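Local coordinates for protein Alp7A (Bacillus subtilis, PDB 5EC0) that binds adenine nucleotide as a bacterial relative of actin and probably assembles into the filaments that segregate its plasmid, at residues F69-L74 with P97-L102; A104-Q109 with V157-L162; K297-Y302 with G331-E336; I305-A310 with S339-E344. All coordinates share one frame; numbering follows the deposited sequence.

In the fold
The four contacts fall into two pairs on opposite sides of the chain's centre. Contacts 1 and 2 share helix 95-112 and the larger sheet it packs on; their centres are 10 Å apart, and they meet where L102 O lies 3.9 Å from V157 CG1. Contacts 3 and 4 share helices 292-313 and 335-346, with centres 9 Å apart and a salt bridge between K300 and E344 joining them. Contact 3 reaches the nucleotide directly, since E332 and V333 belong to the ADP pocket. Contact 1 approaches it from the other side, the T100 side chain lying about 13 Å from ADP. Contacts 2 and 4 are structural packing away from the pocket.

Contact 1: F69-L74 with P97-L102; sequences FLVGEL and PYVTFL
V99 lays its CG2 methyl almost squarely over one face of the F69 ring, 4.0 Å from the centroid and 11° off the ring normal, a CH-pi contact. The other branch of the same valine works at the root of the ring: V99 CG1 lies 3.8 Å from F69 CG and equally near F69 CB. Both methyls are thus engaged by one aromatic side chain, which they cross at about a right angle. In F69, a chi1 of -55° sets CG beside the backbone N and brings the ring up against the helix. Two residues along the strand, V71 continues the apolar seam, its CG2 meeting V99 CG1 at 3.9 Å. More distantly, V71 CG1 faces the T100 methyl, CG2, at 4.2 Å, while the T100 hydroxyl is turned back to its own helix and bonded to I96 O. With a serine in place of F69, the V99 methyls would probably lose the ring face they rest on, and a gap would open between strand and helix. Strand 65-71 runs between strands 22-33 and 56-62 in the larger sheet of this actin-like fold, and the 97-102 segment of helix 95-112 crosses residues 69-71 at 70°. F69 also touches V30 and I62 on those neighbouring strands, and farther along the helix L102 rests on T60 of strand 56-62 and I170 of strand 166-179.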
# COMPACT_ATOMS: atom_id res chain seq x y z
N PHE A 69 2.29 4.42 -21.99
CA PHE A 69 1.58 3.69 -20.93
C PHE A 69 0.31 4.38 -20.46
O PHE A 69 0.31 5.59 -20.22
CB PHE A 69 2.48 3.48 -19.69
CG PHE A 69 3.78 2.79 -19.99
CD1 PHE A 69 4.91 3.53 -20.35
CD2 PHE A 69 3.88 1.41 -19.91
CE1 PHE A 69 6.11 2.90 -20.64
CE2 PHE A 69 5.08 0.77 -20.19
CZ PHE A 69 6.20 1.52 -20.56
N LEU A 70 -0.74 3.59 -20.31
CA LEU A 70 -1.91 3.98 -19.54
C LEU A 70 -1.66 3.61 -18.09
O LEU A 70 -1.25 2.49 -17.80
CB LEU A 70 -3.18 3.28 -20.06
CG LEU A 70 -3.53 3.53 -21.53
CD1 LEU A 70 -4.64 2.58 -22.05
CD2 LEU A 70 -3.95 4.98 -21.73
N VAL A 71 -1.92 4.54 -17.18
CA VAL A 71 -1.64 4.35 -15.76
C VAL A 71 -2.86 4.61 -14.89
O VAL A 71 -3.57 5.60 -15.08
CB VAL A 71 -0.52 5.29 -15.27
CG1 VAL A 71 -0.24 5.05 -13.80
CG2 VAL A 71 0.73 5.16 -16.15
N GLY A 72 -3.09 3.74 -13.91
CA GLY A 72 -4.17 3.97 -12.97
C GLY A 72 -5.53 3.70 -13.57
O GLY A 72 -5.70 2.77 -14.37
N GLU A 73 -6.50 4.54 -13.20
CA GLU A 73 -7.89 4.35 -13.58
C GLU A 73 -8.09 4.37 -15.10
O GLU A 73 -9.01 3.74 -15.60
CB GLU A 73 -8.77 5.41 -12.93
CG GLU A 73 -10.26 5.12 -12.98
CD GLU A 73 -10.65 3.84 -12.25
OE1 GLU A 73 -10.18 3.65 -11.10
OE2 GLU A 73 -11.43 3.04 -12.81
N LEU A 74 -7.23 5.10 -15.82
CA LEU A 74 -7.33 5.12 -17.28
C LEU A 74 -6.96 3.76 -17.89
O LEU A 74 -7.41 3.42 -18.98
CB LEU A 74 -6.44 6.22 -17.88
CG LEU A 74 -6.64 6.48 -19.38
CD1 LEU A 74 -8.10 6.83 -19.69
CD2 LEU A 74 -5.70 7.58 -19.86
N PRO A 97 6.21 -0.51 -11.40
CA PRO A 97 6.32 0.48 -10.31
C PRO A 97 6.98 1.78 -10.74
O PRO A 97 6.55 2.88 -10.36
CB PRO A 97 7.20 -0.23 -9.26
CG PRO A 97 7.13 -1.67 -9.59
CD PRO A 97 6.93 -1.76 -11.08
N TYR A 98 8.04 1.65 -11.53
CA TYR A 98 8.78 2.80 -12.02
C TYR A 98 7.88 3.74 -12.85
O TYR A 98 7.89 4.96 -12.65
CB TYR A 98 9.98 2.33 -12.83
CG TYR A 98 10.74 3.42 -13.53
CD1 TYR A 98 11.54 4.31 -12.82
CD2 TYR A 98 10.68 3.55 -14.92
CE1 TYR A 98 12.24 5.31 -13.46
CE2 TYR A 98 11.39 4.55 -15.57
CZ TYR A 98 12.16 5.43 -14.83
OH TYR A 98 12.86 6.42 -15.48
N VAL A 99 7.11 3.17 -13.77
CA VAL A 99 6.20 3.98 -14.60
C VAL A 99 5.10 4.62 -13.73
O VAL A 99 4.78 5.79 -13.89
CB VAL A 99 5.58 3.12 -15.72
CG1 VAL A 99 4.40 3.83 -16.39
CG2 VAL A 99 6.67 2.77 -16.75
N THR A 100 4.55 3.86 -12.79
CA THR A 100 3.55 4.44 -11.90
C THR A 100 4.11 5.64 -11.11
O THR A 100 3.47 6.68 -11.02
CB THR A 100 2.98 3.40 -10.94
OG1 THR A 100 2.63 2.23 -11.68
CG2 THR A 100 1.74 3.94 -10.25
N PHE A 101 5.33 5.49 -10.59
CA PHE A 101 5.98 6.58 -9.86
C PHE A 101 6.10 7.86 -10.70
O PHE A 101 5.83 8.96 -10.22
CB PHE A 101 7.37 6.11 -9.37
CG PHE A 101 8.39 7.20 -9.28
CD1 PHE A 101 8.39 8.09 -8.21
CD2 PHE A 101 9.40 7.31 -10.25
CE1 PHE A 101 9.37 9.09 -8.11
CE2 PHE A 101 10.39 8.30 -10.16
CZ PHE A 101 10.37 9.19 -9.10
N LEU A 102 6.48 7.70 -11.97
CA LEU A 102 6.68 8.84 -12.86
C LEU A 102 5.38 9.59 -13.12
O LEU A 102 5.34 10.83 -13.06
CB LEU A 102 7.28 8.39 -14.19
CG LEU A 102 8.70 7.85 -14.22
CD1 LEU A 102 9.07 7.39 -15.64
CD2 LEU A 102 9.70 8.90 -13.71

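Contact 2: A104-Q109 with V157-L162; sequences ATAYYQ and VKVLTL
A106 directs its single methyl from helix 95-112 at two valines of strand 153-159. The closer is V159, whose CG2 comes within 3.7 Å of A106 CB; V157 adds a looser touch, CG1 to A106 CB at 4.4 Å. The two valines adopt different rotamers. In V159, CG1 is trans to the backbone N (chi1 179°), which leaves CG2 beside that N as the branch that meets the alanine. V157 is rotated to a chi1 of 58° and reaches the same methyl with CG1. Lying two residues apart on the strand, both valines point toward the helix, whereas K158 between them points to the other side of the sheet. The small alanine lets the helix come near the strand, the CA atoms of A106 and V159 being 7.3 Å apart. No hydrogen bond crosses, and the polar groups of T105 and Q109 find partners elsewhere: T105 OG1 bonds to F101 O one turn earlier, and the Q109 amide reaches K166 and K114 O. Strand 153-159 is flanked in the sheet by strands 56-62 and 166-179, with V157 also touching V58 of the former; A106 straddles the next boundary by resting on L168 of strand 166-179 as well, and on the far side of the helix A104 touches Y15 of strand 14-19.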
# COMPACT_ATOMS: atom_id res chain seq x y z
N ALA A 104 2.64 9.37 -11.23
CA ALA A 104 2.24 9.93 -9.94
C ALA A 104 2.90 11.28 -9.70
O ALA A 104 2.23 12.26 -9.38
CB ALA A 104 2.57 8.96 -8.79
N THR A 105 4.23 11.33 -9.87
CA THR A 105 4.97 12.56 -9.65
C THR A 105 4.50 13.67 -10.62
O THR A 105 4.39 14.83 -10.24
CB THR A 105 6.49 12.33 -9.83
OG1 THR A 105 6.93 11.26 -8.98
CG2 THR A 105 7.26 13.60 -9.52
N ALA A 106 4.24 13.31 -11.88
CA ALA A 106 3.79 14.28 -12.87
C ALA A 106 2.40 14.80 -12.51
O ALA A 106 2.09 15.98 -12.71
CB ALA A 106 3.79 13.67 -14.26
N TYR A 107 1.58 13.91 -11.98
CA TYR A 107 0.25 14.29 -11.52
C TYR A 107 0.33 15.31 -10.38
O TYR A 107 -0.37 16.33 -10.38
CB TYR A 107 -0.54 13.07 -11.05
CG TYR A 107 -1.78 13.48 -10.30
CD1 TYR A 107 -2.81 14.15 -10.95
CD2 TYR A 107 -1.92 13.21 -8.95
CE1 TYR A 107 -3.95 14.53 -10.27
CE2 TYR A 107 -3.05 13.58 -8.26
CZ TYR A 107 -4.07 14.25 -8.93
OH TYR A 107 -5.19 14.63 -8.25
N TYR A 108 1.18 15.03 -9.40
CA TYR A 108 1.33 15.93 -8.27
C TYR A 108 1.86 17.28 -8.74
O TYR A 108 1.44 18.33 -8.24
CB TYR A 108 2.26 15.33 -7.22
CG TYR A 108 2.48 16.22 -6.02
CD1 TYR A 108 1.60 16.19 -4.94
CD2 TYR A 108 3.57 17.08 -5.96
CE1 TYR A 108 1.79 17.00 -3.83
CE2 TYR A 108 3.77 17.91 -4.86
CZ TYR A 108 2.88 17.86 -3.79
OH TYR A 108 3.09 18.67 -2.69
N GLN A 109 2.78 17.25 -9.71
CA GLN A 109 3.33 18.49 -10.25
C GLN A 109 2.24 19.32 -10.93
O GLN A 109 2.19 20.54 -10.76
CB GLN A 109 4.46 18.21 -11.25
CG GLN A 109 5.32 19.42 -11.55
CD GLN A 109 4.69 20.43 -12.53
OE1 GLN A 109 4.05 20.06 -13.52
NE2 GLN A 109 4.87 21.72 -12.24
N VAL A 157 9.68 12.04 -17.96
CA VAL A 157 8.41 11.50 -18.38
C VAL A 157 7.63 12.58 -19.13
O VAL A 157 7.71 13.76 -18.78
CB VAL A 157 7.61 10.95 -17.18
CG1 VAL A 157 7.38 12.04 -16.13
CG2 VAL A 157 6.28 10.32 -17.64
N LYS A 158 6.91 12.17 -20.17
CA LYS A 158 5.99 13.06 -20.89
C LYS A 158 4.56 12.80 -20.45
O LYS A 158 4.15 11.66 -20.34
CB LYS A 158 6.09 12.87 -22.41
CG LYS A 158 7.44 13.29 -22.99
CD LYS A 158 7.57 12.94 -24.46
CE LYS A 158 8.83 13.58 -25.04
NZ LYS A 158 8.99 13.38 -26.52
N VAL A 159 3.81 13.87 -20.19
CA VAL A 159 2.37 13.75 -20.04
C VAL A 159 1.76 14.02 -21.41
O VAL A 159 2.03 15.05 -22.01
CB VAL A 159 1.80 14.74 -19.00
CG1 VAL A 159 0.30 14.59 -18.90
CG2 VAL A 159 2.44 14.51 -17.64
N LEU A 160 0.96 13.09 -21.91
CA LEU A 160 0.43 13.23 -23.27
C LEU A 160 -1.03 13.61 -23.25
O LEU A 160 -1.65 13.80 -24.29
CB LEU A 160 0.64 11.94 -24.06
CG LEU A 160 2.10 11.47 -24.07
CD1 LEU A 160 2.21 10.07 -24.64
CD2 LEU A 160 2.99 12.45 -24.85
N THR A 161 -1.59 13.71 -22.05
CA THR A 161 -2.97 14.15 -21.88
C THR A 161 -3.13 15.59 -22.41
O THR A 161 -2.50 16.52 -21.90
CB THR A 161 -3.39 14.05 -20.40
OG1 THR A 161 -3.06 12.74 -19.91
CG2 THR A 161 -4.87 14.29 -20.20
N LEU A 162 -3.94 15.77 -23.45
CA LEU A 162 -4.17 17.08 -24.05
C LEU A 162 -4.61 18.12 -23.01
O LEU A 162 -5.49 17.87 -22.20
CB LEU A 162 -5.22 16.99 -25.16
CG LEU A 162 -4.86 16.41 -26.53
CD1 LEU A 162 -4.45 14.94 -26.46
CD2 LEU A 162 -6.02 16.59 -27.50

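Contact 3: K297-Y302 with G331-E336; sequences KSLKEY and GEVLEE. With ADP (adenosine-5'-diphosphate), chain D.
L334, directly after V333 of helix 328-333, wedges both its methyls against helix 292-313, a helix packing in the C-terminal domain of the actin-like fold. Its two branches divide the work. L334 CD1 comes in at the edge of the Y302 ring, in the ring plane, 3.7 Å from Y302 CD2. The other methyl, L334 CD2, lies 4.1 Å from L299 CD2 and also comes close to the L299 carbonyl oxygen. L299 splits in turn: while CD2 meets the leucine, its CD1 crosses to V333 CG1 at 3.9 Å. Y302 owes its reach to a chi1 of -176°, which carries the ring out from the helix; beyond L334 it packs edge-to-face with F243. An alanine in place of L334 would probably leave the Y302 ring edge and the L299 methyl facing a gap where the helices now close. The seam backs directly on the ADP pocket. E332 sends OE1 to 3.4 Å from ADP N7, while its OE2 is held by the backbone N of R362. V333 links the two environments, since its methyls part: CG1 packs on L299, and V333 CG2 touches the adenine at ADP C8, 3.9 Å away.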
# COMPACT_ATOMS: atom_id res chain seq x y z
N LYS A 297 -20.64 -13.63 7.09
CA LYS A 297 -20.40 -15.06 7.27
C LYS A 297 -19.15 -15.49 6.51
O LYS A 297 -18.28 -16.16 7.07
CB LYS A 297 -21.61 -15.87 6.82
CG LYS A 297 -21.47 -17.37 6.96
CD LYS A 297 -22.79 -18.07 6.69
CE LYS A 297 -22.61 -19.56 6.48
NZ LYS A 297 -23.93 -20.23 6.24
N SER A 298 -19.05 -15.08 5.25
CA SER A 298 -17.86 -15.39 4.46
C SER A 298 -16.58 -14.76 5.03
O SER A 298 -15.51 -15.38 5.02
CB SER A 298 -18.05 -14.93 3.02
OG SER A 298 -16.96 -15.36 2.22
N LEU A 299 -16.70 -13.54 5.53
CA LEU A 299 -15.55 -12.86 6.11
C LEU A 299 -15.10 -13.54 7.40
O LEU A 299 -13.92 -13.56 7.72
CB LEU A 299 -15.85 -11.39 6.36
CG LEU A 299 -15.99 -10.52 5.11
CD1 LEU A 299 -16.08 -9.03 5.48
CD2 LEU A 299 -14.84 -10.77 4.13
N LYS A 300 -16.06 -14.09 8.14
CA LYS A 300 -15.73 -14.74 9.40
C LYS A 300 -14.95 -16.02 9.13
O LYS A 300 -13.96 -16.30 9.81
CB LYS A 300 -16.97 -15.04 10.23
CG LYS A 300 -16.67 -15.35 11.70
CD LYS A 300 -17.89 -15.90 12.42
CE LYS A 300 -17.54 -16.43 13.80
NZ LYS A 300 -18.74 -17.08 14.41
N GLU A 301 -15.40 -16.78 8.12
CA GLU A 301 -14.66 -17.96 7.64
C GLU A 301 -13.20 -17.63 7.35
O GLU A 301 -12.29 -18.29 7.87
CB GLU A 301 -15.28 -18.54 6.36
CG GLU A 301 -16.68 -19.12 6.49
CD GLU A 301 -17.26 -19.48 5.13
OE1 GLU A 301 -16.47 -19.75 4.20
OE2 GLU A 301 -18.51 -19.45 5.00
N TYR A 302 -13.00 -16.62 6.50
CA TYR A 302 -11.67 -16.20 6.11
C TYR A 302 -10.84 -15.80 7.32
O TYR A 302 -9.68 -16.19 7.46
CB TYR A 302 -11.74 -15.05 5.09
CG TYR A 302 -10.38 -14.64 4.57
CD1 TYR A 302 -9.73 -15.41 3.60
CD2 TYR A 302 -9.73 -13.50 5.05
CE1 TYR A 302 -8.47 -15.05 3.12
CE2 TYR A 302 -8.47 -13.14 4.58
CZ TYR A 302 -7.84 -13.92 3.62
OH TYR A 302 -6.60 -13.58 3.14
N GLY A 331 -7.07 -6.25 6.80
CA GLY A 331 -7.16 -6.25 8.25
C GLY A 331 -8.24 -5.28 8.69
O GLY A 331 -9.04 -5.55 9.58
N GLU A 332 -8.25 -4.13 8.04
CA GLU A 332 -9.26 -3.09 8.20
C GLU A 332 -10.68 -3.62 7.98
O GLU A 332 -11.58 -3.34 8.75
CB GLU A 332 -8.95 -1.94 7.23
CG GLU A 332 -9.73 -0.66 7.47
CD GLU A 332 -9.17 0.52 6.68
OE1 GLU A 332 -9.86 0.98 5.75
OE2 GLU A 332 -8.04 0.99 6.99
N VAL A 333 -10.85 -4.39 6.91
CA VAL A 333 -12.14 -4.96 6.56
C VAL A 333 -12.58 -6.03 7.56
O VAL A 333 -13.77 -6.14 7.93
CB VAL A 333 -12.07 -5.56 5.14
CG1 VAL A 333 -13.22 -6.52 4.87
CG2 VAL A 333 -12.02 -4.43 4.09
N LEU A 334 -11.60 -6.79 8.03
CA LEU A 334 -11.83 -7.93 8.90
C LEU A 334 -11.92 -7.55 10.37
O LEU A 334 -12.04 -8.43 11.23
CB LEU A 334 -10.71 -8.97 8.72
CG LEU A 334 -10.52 -9.69 7.39
CD1 LEU A 334 -9.53 -10.82 7.58
CD2 LEU A 334 -11.84 -10.22 6.84
N GLU A 335 -11.85 -6.26 10.67
CA GLU A 335 -11.71 -5.81 12.05
C GLU A 335 -12.79 -6.37 12.98
O GLU A 335 -12.49 -6.91 14.05
CB GLU A 335 -11.74 -4.29 12.13
CG GLU A 335 -11.76 -3.80 13.57
CD GLU A 335 -11.65 -2.29 13.71
OE1 GLU A 335 -11.83 -1.56 12.70
OE2 GLU A 335 -11.36 -1.84 14.83
N GLU A 336 -14.04 -6.24 12.55
CA GLU A 336 -15.16 -6.79 13.30
C GLU A 336 -15.03 -8.32 13.46
O GLU A 336 -15.24 -8.86 14.55
CB GLU A 336 -16.47 -6.41 12.60
CG GLU A 336 -17.74 -6.99 13.22
CD GLU A 336 -18.97 -6.79 12.32
OE1 GLU A 336 -18.82 -6.27 11.20
OE2 GLU A 336 -20.08 -7.16 12.74
PB ADP D . -2.54 -5.57 -1.36
O1B ADP D . -1.52 -4.46 -1.56
O2B ADP D . -2.00 -6.99 -1.37
O3B ADP D . -3.81 -5.46 -2.18
PA ADP D . -3.69 -3.98 0.78
O1A ADP D . -3.57 -2.83 -0.20
O2A ADP D . -3.23 -3.81 2.21
O3A ADP D . -3.05 -5.34 0.17
O5' ADP D . -5.21 -4.45 0.82
C5' ADP D . -6.11 -4.26 -0.27
C4' ADP D . -7.48 -4.50 0.34
O4' ADP D . -7.82 -3.37 1.13
C3' ADP D . -8.60 -4.63 -0.67
O3' ADP D . -8.90 -6.01 -0.91
C2' ADP D . -9.79 -3.96 -0.01
O2' ADP D . -10.72 -4.97 0.35
C1' ADP D . -9.23 -3.31 1.25
N9 ADP D . -9.63 -1.89 1.44
C8 ADP D . -10.10 -1.42 2.62
N7 ADP D . -10.39 -0.10 2.53
C5 ADP D . -10.09 0.29 1.28
C6 ADP D . -10.18 1.57 0.56
N6 ADP D . -10.64 2.68 1.20
N1 ADP D . -9.78 1.59 -0.74
C2 ADP D . -9.33 0.46 -1.35
N3 ADP D . -9.22 -0.75 -0.75
C4 ADP D . -9.59 -0.90 0.55

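Contact 4: I305-A310 with S339-E344; sequences IKIAQA and SVVTEE
Two successive torsions near -60° fold I307 into a compact hook: chi1 of -62° sets CG1 beside the backbone N, and chi2 of -54° turns CD1 away from the extended course. The hook continues the packing of helix 292-313 against helix 335-346 within the C-terminal domain of the actin-like fold, joining the later turns of the first helix to the second. Its shank and its tip have different partners. I307 CG1 lies 3.7 Å from V341 CG1, the two side chains sliding past each other in opposite directions. I307 CD1 crosses over to T342 CG2 at 3.9 Å, the side chains here at about a right angle. In T342, chi1 puts OG1 in the crowded position between backbone N and carbonyl carbon, where it bonds to I338 O of its own helix and to S351 OG of helix 348-354, and leaves CG2 facing the isoleucine. The buried hydroxyl is therefore satisfied within its own surroundings; no hydrogen bond joins 305-310 to 339-344, whose mutual contacts are between carbon atoms. V341 widens the patch by also touching E304 and K300 of the opposing helix, one and two turns before I307. Beside I307, K306 turns to another side, where its ammonium forms a salt bridge with D218 of strand 218-223. The same nitrogen bonds to the amide of Q309, with K306 NZ 2.9 Å from Q309 OE1 and lying 42° out of the carbonyl plane.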
# COMPACT_ATOMS: atom_id res chain seq x y z
N ILE A 305 -9.43 -18.62 9.26
CA ILE A 305 -8.20 -19.08 8.62
C ILE A 305 -7.02 -18.14 8.96
O ILE A 305 -5.92 -18.61 9.24
CB ILE A 305 -8.40 -19.20 7.09
CG1 ILE A 305 -9.42 -20.29 6.77
CG2 ILE A 305 -7.09 -19.53 6.40
CD1 ILE A 305 -10.12 -20.10 5.44
N LYS A 306 -7.24 -16.83 8.97
CA LYS A 306 -6.15 -15.90 9.26
C LYS A 306 -5.65 -16.02 10.70
O LYS A 306 -4.44 -16.10 10.94
CB LYS A 306 -6.56 -14.44 8.98
CG LYS A 306 -6.97 -14.12 7.54
CD LYS A 306 -5.86 -14.37 6.51
CE LYS A 306 -5.99 -15.75 5.88
NZ LYS A 306 -4.88 -16.03 4.94
N ILE A 307 -6.57 -16.04 11.66
CA ILE A 307 -6.18 -16.12 13.06
C ILE A 307 -5.35 -17.37 13.30
O ILE A 307 -4.32 -17.33 13.97
CB ILE A 307 -7.39 -16.11 14.01
CG1 ILE A 307 -8.17 -14.81 13.87
CG2 ILE A 307 -6.94 -16.25 15.46
CD1 ILE A 307 -7.32 -13.56 14.06
N ALA A 308 -5.79 -18.48 12.71
CA ALA A 308 -5.11 -19.77 12.87
C ALA A 308 -3.74 -19.76 12.21
O ALA A 308 -2.80 -20.34 12.75
CB ALA A 308 -5.97 -20.90 12.29
N GLN A 309 -3.62 -19.11 11.06
CA GLN A 309 -2.33 -18.98 10.39
C GLN A 309 -1.35 -18.21 11.28
O GLN A 309 -0.22 -18.64 11.48
CB GLN A 309 -2.47 -18.26 9.05
CG GLN A 309 -2.77 -19.15 7.85
CD GLN A 309 -2.92 -18.34 6.55
OE1 GLN A 309 -2.70 -17.11 6.52
NE2 GLN A 309 -3.29 -19.02 5.47
N ALA A 310 -1.80 -17.07 11.80
CA ALA A 310 -0.95 -16.20 12.61
C ALA A 310 -0.50 -16.91 13.88
O ALA A 310 0.66 -16.84 14.27
CB ALA A 310 -1.67 -14.91 12.96
N SER A 339 -12.47 -9.41 15.99
CA SER A 339 -12.94 -9.27 17.36
C SER A 339 -13.84 -10.44 17.76
O SER A 339 -13.70 -10.99 18.84
CB SER A 339 -13.68 -7.95 17.54
OG SER A 339 -14.28 -7.89 18.82
N VAL A 340 -14.74 -10.86 16.87
CA VAL A 340 -15.65 -11.96 17.13
C VAL A 340 -14.91 -13.30 17.24
O VAL A 340 -15.12 -14.07 18.18
CB VAL A 340 -16.72 -12.10 16.01
CG1 VAL A 340 -17.62 -13.31 16.28
CG2 VAL A 340 -17.55 -10.82 15.89
N VAL A 341 -14.05 -13.56 16.26
CA VAL A 341 -13.36 -14.84 16.20
C VAL A 341 -12.39 -15.01 17.37
O VAL A 341 -12.34 -16.08 17.98
CB VAL A 341 -12.59 -15.01 14.86
CG1 VAL A 341 -11.49 -16.05 14.99
CG2 VAL A 341 -13.57 -15.39 13.72
N THR A 342 -11.64 -13.96 17.71
CA THR A 342 -10.65 -14.10 18.78
C THR A 342 -11.35 -14.26 20.13
O THR A 342 -10.86 -14.96 21.02
CB THR A 342 -9.65 -12.91 18.81
OG1 THR A 342 -10.35 -11.66 18.88
CG2 THR A 342 -8.80 -12.93 17.57
N GLU A 343 -12.52 -13.65 20.27
CA GLU A 343 -13.28 -13.80 21.49
C GLU A 343 -13.80 -15.23 21.64
O GLU A 343 -13.80 -15.77 22.74
CB GLU A 343 -14.44 -12.82 21.55
CG GLU A 343 -15.13 -12.85 22.91
CD GLU A 343 -16.37 -12.00 22.96
OE1 GLU A 343 -16.24 -10.77 22.84
OE2 GLU A 343 -17.46 -12.57 23.14
N GLU A 344 -14.24 -15.83 20.54
CA GLU A 344 -14.73 -17.22 20.57
C GLU A 344 -13.61 -18.20 20.89
O GLU A 344 -13.82 -19.23 21.51
CB GLU A 344 -15.37 -17.63 19.23
CG GLU A 344 -16.72 -17.02 18.91
CD GLU A 344 -17.24 -17.45 17.54
OE1 GLU A 344 -16.41 -17.90 16.71
OE2 GLU A 344 -18.46 -17.35 17.29